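Long-range contacts in malonyl-CoA-[acyl-carrier-protein] transacylase (Coxiella burnetii, PDB 3TQE), which probably transfers the malonyl group from malonyl-CoA to holo-acyl carrier protein, a step that feeds fatty acid synthesis: residues I150-A154 and A183-A187; E25-Q30 and L301-I307. All coordinates share one frame; numbering follows the deposited sequence.

Interaction 1: I150-A154 and A183-A187; sequences ICENA and ALNMA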
loop_
_atom_site.group_PDB
_atom_site.type_symbol
_atom_site.label_atom_id
_atom_site.label_comp_id
_atom_site.label_asym_id
_atom_site.label_seq_id
_atom_site.Cartn_x
_atom_site.Cartn_y
_atom_site.Cartn_z
ATOM N N ILE A 150 15.049 -7.665 19.112
ATOM C CA ILE A 150 13.955 -8.426 19.715
ATOM C C ILE A 150 13.557 -9.593 18.844
ATOM O O ILE A 150 13.362 -10.712 19.310
ATOM C CB ILE A 150 12.736 -7.559 19.968
ATOM C CG1 ILE A 150 13.000 -6.636 21.161
ATOM C CG2 ILE A 150 11.487 -8.435 20.232
ATOM C CD1 ILE A 150 11.995 -5.511 21.279
ATOM N N CYS A 151 13.390 -9.332 17.566
ATOM C CA CYS A 151 12.950 -10.398 16.682
ATOM C C CYS A 151 13.964 -11.530 16.641
ATOM O O CYS A 151 13.580 -12.695 16.668
ATOM C CB CYS A 151 12.674 -9.869 15.279
ATOM S SG CYS A 151 11.182 -8.839 15.171
ATOM N N GLU A 152 15.253 -11.193 16.625
ATOM C CA GLU A 152 16.291 -12.204 16.619
ATOM C C GLU A 152 16.205 -13.043 17.885
ATOM O O GLU A 152 16.366 -14.253 17.826
ATOM C CB GLU A 152 17.670 -11.556 16.501
ATOM C CG GLU A 152 17.937 -10.928 15.140
ATOM C CD GLU A 152 19.234 -10.138 15.100
ATOM O OE1 GLU A 152 19.964 -10.095 16.127
ATOM O OE2 GLU A 152 19.524 -9.549 14.029
ATOM N N ASN A 153 15.943 -12.403 19.016
ATOM C CA ASN A 153 15.885 -13.119 20.299
ATOM C C ASN A 153 14.601 -13.923 20.460
ATOM O O ASN A 153 14.583 -14.956 21.115
ATOM C CB ASN A 153 15.995 -12.137 21.459
ATOM C CG ASN A 153 17.364 -11.501 21.554
ATOM O OD1 ASN A 153 18.348 -12.047 21.048
ATOM N ND2 ASN A 153 17.432 -10.347 22.196
ATOM N N ALA A 154 13.515 -13.453 19.861
ATOM C CA ALA A 154 12.232 -14.120 19.987
ATOM C C ALA A 154 12.060 -15.279 19.020
ATOM O O ALA A 154 11.230 -16.154 19.245
ATOM C CB ALA A 154 11.127 -13.122 19.749
ATOM N N ALA A 183 7.728 -11.982 20.331
ATOM C CA ALA A 183 8.390 -10.739 20.015
ATOM C C ALA A 183 7.610 -9.550 20.550
ATOM O O ALA A 183 8.202 -8.590 21.067
ATOM C CB ALA A 183 8.559 -10.609 18.519
ATOM N N LEU A 184 6.300 -9.572 20.399
ATOM C CA LEU A 184 5.497 -8.476 20.897
ATOM C C LEU A 184 5.621 -8.388 22.398
ATOM O O LEU A 184 5.714 -7.302 22.968
ATOM C CB LEU A 184 4.038 -8.647 20.505
ATOM C CG LEU A 184 3.714 -8.548 19.030
ATOM C CD1 LEU A 184 2.254 -8.909 18.786
ATOM C CD2 LEU A 184 4.098 -7.187 18.442
ATOM N N ASN A 185 5.631 -9.539 23.055
ATOM C CA ASN A 185 5.758 -9.498 24.498
ATOM C C ASN A 185 7.115 -8.944 24.926
ATOM O O ASN A 185 7.198 -8.152 25.860
ATOM C CB ASN A 185 5.505 -10.893 25.070
ATOM C CG ASN A 185 5.131 -10.840 26.510
ATOM O OD1 ASN A 185 4.154 -10.199 26.894
ATOM N ND2 ASN A 185 5.888 -11.480 27.305
HETATM N N MSE A 186 8.180 -9.325 24.219
HETATM C CA MSE A 186 9.493 -8.759 24.490
HETATM C C MSE A 186 9.516 -7.274 24.223
HETATM O O MSE A 186 10.159 -6.523 24.938
HETATM C CB MSE A 186 10.551 -9.404 23.638
HETATM C CG MSE A 186 10.885 -10.741 24.004
HETATM SE SE MSE A 186 12.419 -11.335 23.001
HETATM C CE MSE A 186 12.240 -13.142 23.483
ATOM N N ALA A 187 8.829 -6.830 23.182
ATOM C CA ALA A 187 8.820 -5.406 22.890
ATOM C C ALA A 187 8.203 -4.634 24.036
ATOM O O ALA A 187 8.695 -3.586 24.413
ATOM C CB ALA A 187 8.080 -5.138 21.597
#

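Interaction 2: E25-Q30 and L301-I307; sequences ELGLQQ and LTTTELI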
loop_
_atom_site.group_PDB
_atom_site.type_symbol
_atom_site.label_atom_id
_atom_site.label_comp_id
_atom_site.label_asym_id
_atom_site.label_seq_id
_atom_site.Cartn_x
_atom_site.Cartn_y
_atom_site.Cartn_z
ATOM N N GLU A 25 -19.461 8.530 -1.924
ATOM C CA GLU A 25 -19.714 9.914 -2.313
ATOM C C GLU A 25 -19.086 10.237 -3.650
ATOM O O GLU A 25 -19.740 10.759 -4.546
ATOM C CB GLU A 25 -19.218 10.856 -1.249
ATOM C CG GLU A 25 -19.474 12.288 -1.589
ATOM C CD GLU A 25 -19.178 13.237 -0.449
ATOM O OE1 GLU A 25 -18.766 12.791 0.653
ATOM O OE2 GLU A 25 -19.410 14.453 -0.653
ATOM N N LEU A 26 -17.807 9.904 -3.805
ATOM C CA LEU A 26 -17.149 10.174 -5.054
ATOM C C LEU A 26 -17.829 9.435 -6.188
ATOM O O LEU A 26 -17.910 9.921 -7.302
ATOM C CB LEU A 26 -15.685 9.785 -4.952
ATOM C CG LEU A 26 -14.802 10.340 -6.014
ATOM C CD1 LEU A 26 -14.688 11.876 -5.944
ATOM C CD2 LEU A 26 -13.416 9.706 -5.840
ATOM N N GLY A 27 -18.319 8.238 -5.899
ATOM C CA GLY A 27 -19.047 7.457 -6.893
ATOM C C GLY A 27 -20.350 8.076 -7.366
ATOM O O GLY A 27 -20.758 7.876 -8.507
ATOM N N LEU A 28 -20.994 8.833 -6.494
ATOM C CA LEU A 28 -22.159 9.601 -6.904
ATOM C C LEU A 28 -21.773 10.797 -7.751
ATOM O O LEU A 28 -22.450 11.163 -8.697
ATOM C CB LEU A 28 -22.913 10.075 -5.676
ATOM C CG LEU A 28 -23.597 9.032 -4.841
ATOM C CD1 LEU A 28 -24.068 9.652 -3.524
ATOM C CD2 LEU A 28 -24.755 8.440 -5.630
ATOM N N GLN A 29 -20.671 11.422 -7.391
ATOM C CA GLN A 29 -20.243 12.654 -8.014
ATOM C C GLN A 29 -19.589 12.500 -9.349
ATOM O O GLN A 29 -19.699 13.369 -10.203
ATOM C CB GLN A 29 -19.256 13.353 -7.085
ATOM C CG GLN A 29 -19.827 13.792 -5.779
ATOM C CD GLN A 29 -18.820 14.469 -4.878
ATOM O OE1 GLN A 29 -19.181 15.384 -4.092
ATOM N NE2 GLN A 29 -17.579 14.025 -4.945
ATOM N N GLN A 30 -18.821 11.423 -9.495
ATOM C CA GLN A 30 -17.952 11.257 -10.649
ATOM C C GLN A 30 -18.179 9.918 -11.334
ATOM O O GLN A 30 -17.786 8.881 -10.810
ATOM C CB GLN A 30 -16.511 11.332 -10.173
ATOM C CG GLN A 30 -16.118 12.631 -9.564
ATOM C CD GLN A 30 -16.276 13.806 -10.512
ATOM O OE1 GLN A 30 -16.199 13.658 -11.737
ATOM N NE2 GLN A 30 -16.462 15.009 -9.942
ATOM N N LEU A 301 -8.234 12.922 -0.883
ATOM C CA LEU A 301 -8.778 13.045 -2.226
ATOM C C LEU A 301 -10.091 12.294 -2.400
ATOM O O LEU A 301 -10.394 11.823 -3.488
ATOM C CB LEU A 301 -7.767 12.533 -3.231
ATOM C CG LEU A 301 -6.448 13.294 -3.343
ATOM C CD1 LEU A 301 -5.598 12.601 -4.395
ATOM C CD2 LEU A 301 -6.651 14.768 -3.693
ATOM N N THR A 302 -10.861 12.171 -1.338
ATOM C CA THR A 302 -11.979 11.245 -1.352
ATOM C C THR A 302 -13.324 11.863 -1.736
ATOM O O THR A 302 -14.341 11.172 -1.750
ATOM C CB THR A 302 -12.082 10.557 -0.016
ATOM O OG1 THR A 302 -12.013 11.541 1.015
ATOM C CG2 THR A 302 -10.955 9.535 0.151
ATOM N N THR A 303 -13.324 13.144 -2.083
ATOM C CA THR A 303 -14.498 13.787 -2.656
ATOM C C THR A 303 -14.068 14.804 -3.676
ATOM O O THR A 303 -12.908 15.204 -3.718
ATOM C CB THR A 303 -15.336 14.535 -1.603
ATOM O OG1 THR A 303 -14.613 15.702 -1.169
ATOM C CG2 THR A 303 -15.686 13.667 -0.404
ATOM N N THR A 304 -15.007 15.229 -4.499
ATOM C CA THR A 304 -14.725 16.199 -5.530
ATOM C C THR A 304 -14.205 17.466 -4.885
ATOM O O THR A 304 -13.238 18.045 -5.369
ATOM C CB THR A 304 -15.964 16.478 -6.393
ATOM O OG1 THR A 304 -16.303 15.273 -7.065
ATOM C CG2 THR A 304 -15.705 17.557 -7.400
ATOM N N GLU A 305 -14.835 17.910 -3.804
ATOM C CA GLU A 305 -14.396 19.154 -3.151
ATOM C C GLU A 305 -12.965 19.020 -2.637
ATOM O O GLU A 305 -12.160 19.928 -2.797
ATOM C CB GLU A 305 -15.330 19.539 -1.994
ATOM C CG GLU A 305 -15.042 20.911 -1.338
ATOM C CD GLU A 305 -16.256 21.582 -0.600
ATOM O OE1 GLU A 305 -16.911 20.956 0.305
ATOM O OE2 GLU A 305 -16.540 22.783 -0.904
ATOM N N LEU A 306 -12.632 17.878 -2.052
ATOM C CA LEU A 306 -11.289 17.672 -1.542
ATOM C C LEU A 306 -10.279 17.651 -2.672
ATOM O O LEU A 306 -9.197 18.212 -2.541
ATOM C CB LEU A 306 -11.226 16.395 -0.733
ATOM C CG LEU A 306 -11.946 16.460 0.603
ATOM C CD1 LEU A 306 -12.012 15.079 1.192
ATOM C CD2 LEU A 306 -11.325 17.425 1.571
ATOM N N ILE A 307 -10.627 17.023 -3.781
ATOM C CA ILE A 307 -9.741 16.979 -4.931
ATOM C C ILE A 307 -9.502 18.388 -5.449
ATOM O O ILE A 307 -8.369 18.784 -5.703
ATOM C CB ILE A 307 -10.279 16.064 -6.040
ATOM C CG1 ILE A 307 -10.188 14.609 -5.559
ATOM C CG2 ILE A 307 -9.531 16.300 -7.343
ATOM C CD1 ILE A 307 -10.955 13.640 -6.404
HETATM O O HOH W 1 -16.088 9.146 -1.561
#

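Interaction 1: I150-A154 and A183-A187
Ile150 and Ala154 on one helix meet Ala183, Met186 and Ala187 on another, the two helices lying side by side on one face of the mixed sheet, as in the ferredoxin-like small subdomain of FabD-type acyltransferases. The short segments run at 129° to each other with axes 9.1 Å apart. No hydrogen bond links them; the helices are held by van der Waals packing, mostly of apolar side chains.

Small residues bring the backbones together at one end. The methyl CB of Ala154 lies 3.8 Å from CB of Ala183 and sits equally against the backbone N and CA of that residue, so the two CA atoms come within 5.1 Å. On the sheet side Ala183 also touches Val160 of strand 160-167 and Ile173 of strand 170-174.

Ile150 fills the other end with both branches. Its CG2, anti to the backbone N, reaches the carbonyl O of Ala183 and CB of Met186, while CG1 carries CD1 along to the backbone of Ala187, 3.6 Å from its CA.

Met186, modelled as selenomethionine, runs past Ile150 in the opposite direction. Its chain is extended beyond CG (chi2 -172°, chi3 -168°), which lays it across the other helix on the partly exposed side. The selenium lies 4.0 Å from CB of Asn153, and the terminal CE ends 3.6 Å from CA of Ala154.

Interaction 2: E25-Q30 and L301-I307
Gln30 reaches over to Thr304 and gives its OG1 a nearly straight hydrogen bond, NE2 to OG1 2.9 Å with an N-H...O angle of 170°. The acceptor lies almost in the plane of the amide. A bend at chi2 (-60°) folds the Gln30 chain so that it meets the threonine side chain at about a right angle, with CG also packed near OG1. The side chain of Gln29 passes the same hydroxyl obliquely, its CB 3.5 Å from Thr304 OG1.

Thr303 is the N-cap of the helix that follows. Its OG1 sits between the backbone N and the carbonyl carbon (chi1 71°) and accepts from Leu306 N at 3.1 Å. That rotamer leaves CG2 to face the carboxylate of Glu25, whose fully extended chain brings OE1 to 3.4 Å from this methyl.

Leu26 supplies the apolar part. Its CD1 branch points at the Thr303-Thr304 peptide, 3.7 Å from Thr304 N, and toward CD1 of Ile307, a looser 4.2 Å away. A water accepts from Leu26 N and donates to Thr302 O, bridging the two backbones.

The end of helix 24-29 thus lies against the turn joining strand 297-300, an edge of the parallel sheet, to helix 304-313, and Cys80 of helix 63-83 packs on Leu26, Gln30 and Ile307.

The two contacts lie on opposite sides of the molecule, their centres 43 Å apart and their nearest atoms about 29 Å apart, so neither touches the other. Interaction 2 brings together parts from near the two ends of the chain, beside the parallel sheet; interaction 1 joins two helices on the mixed sheet, formed from the middle of the sequence. Interaction 1 is van der Waals packing without a hydrogen bond, whereas interaction 2 adds a side-chain hydrogen bond and a water bridge. Both stand away from the predicted catalytic residues Ser96 and His205, which line a pocket where a glycine is bound in this crystal, and from the second glycine site near Arg248.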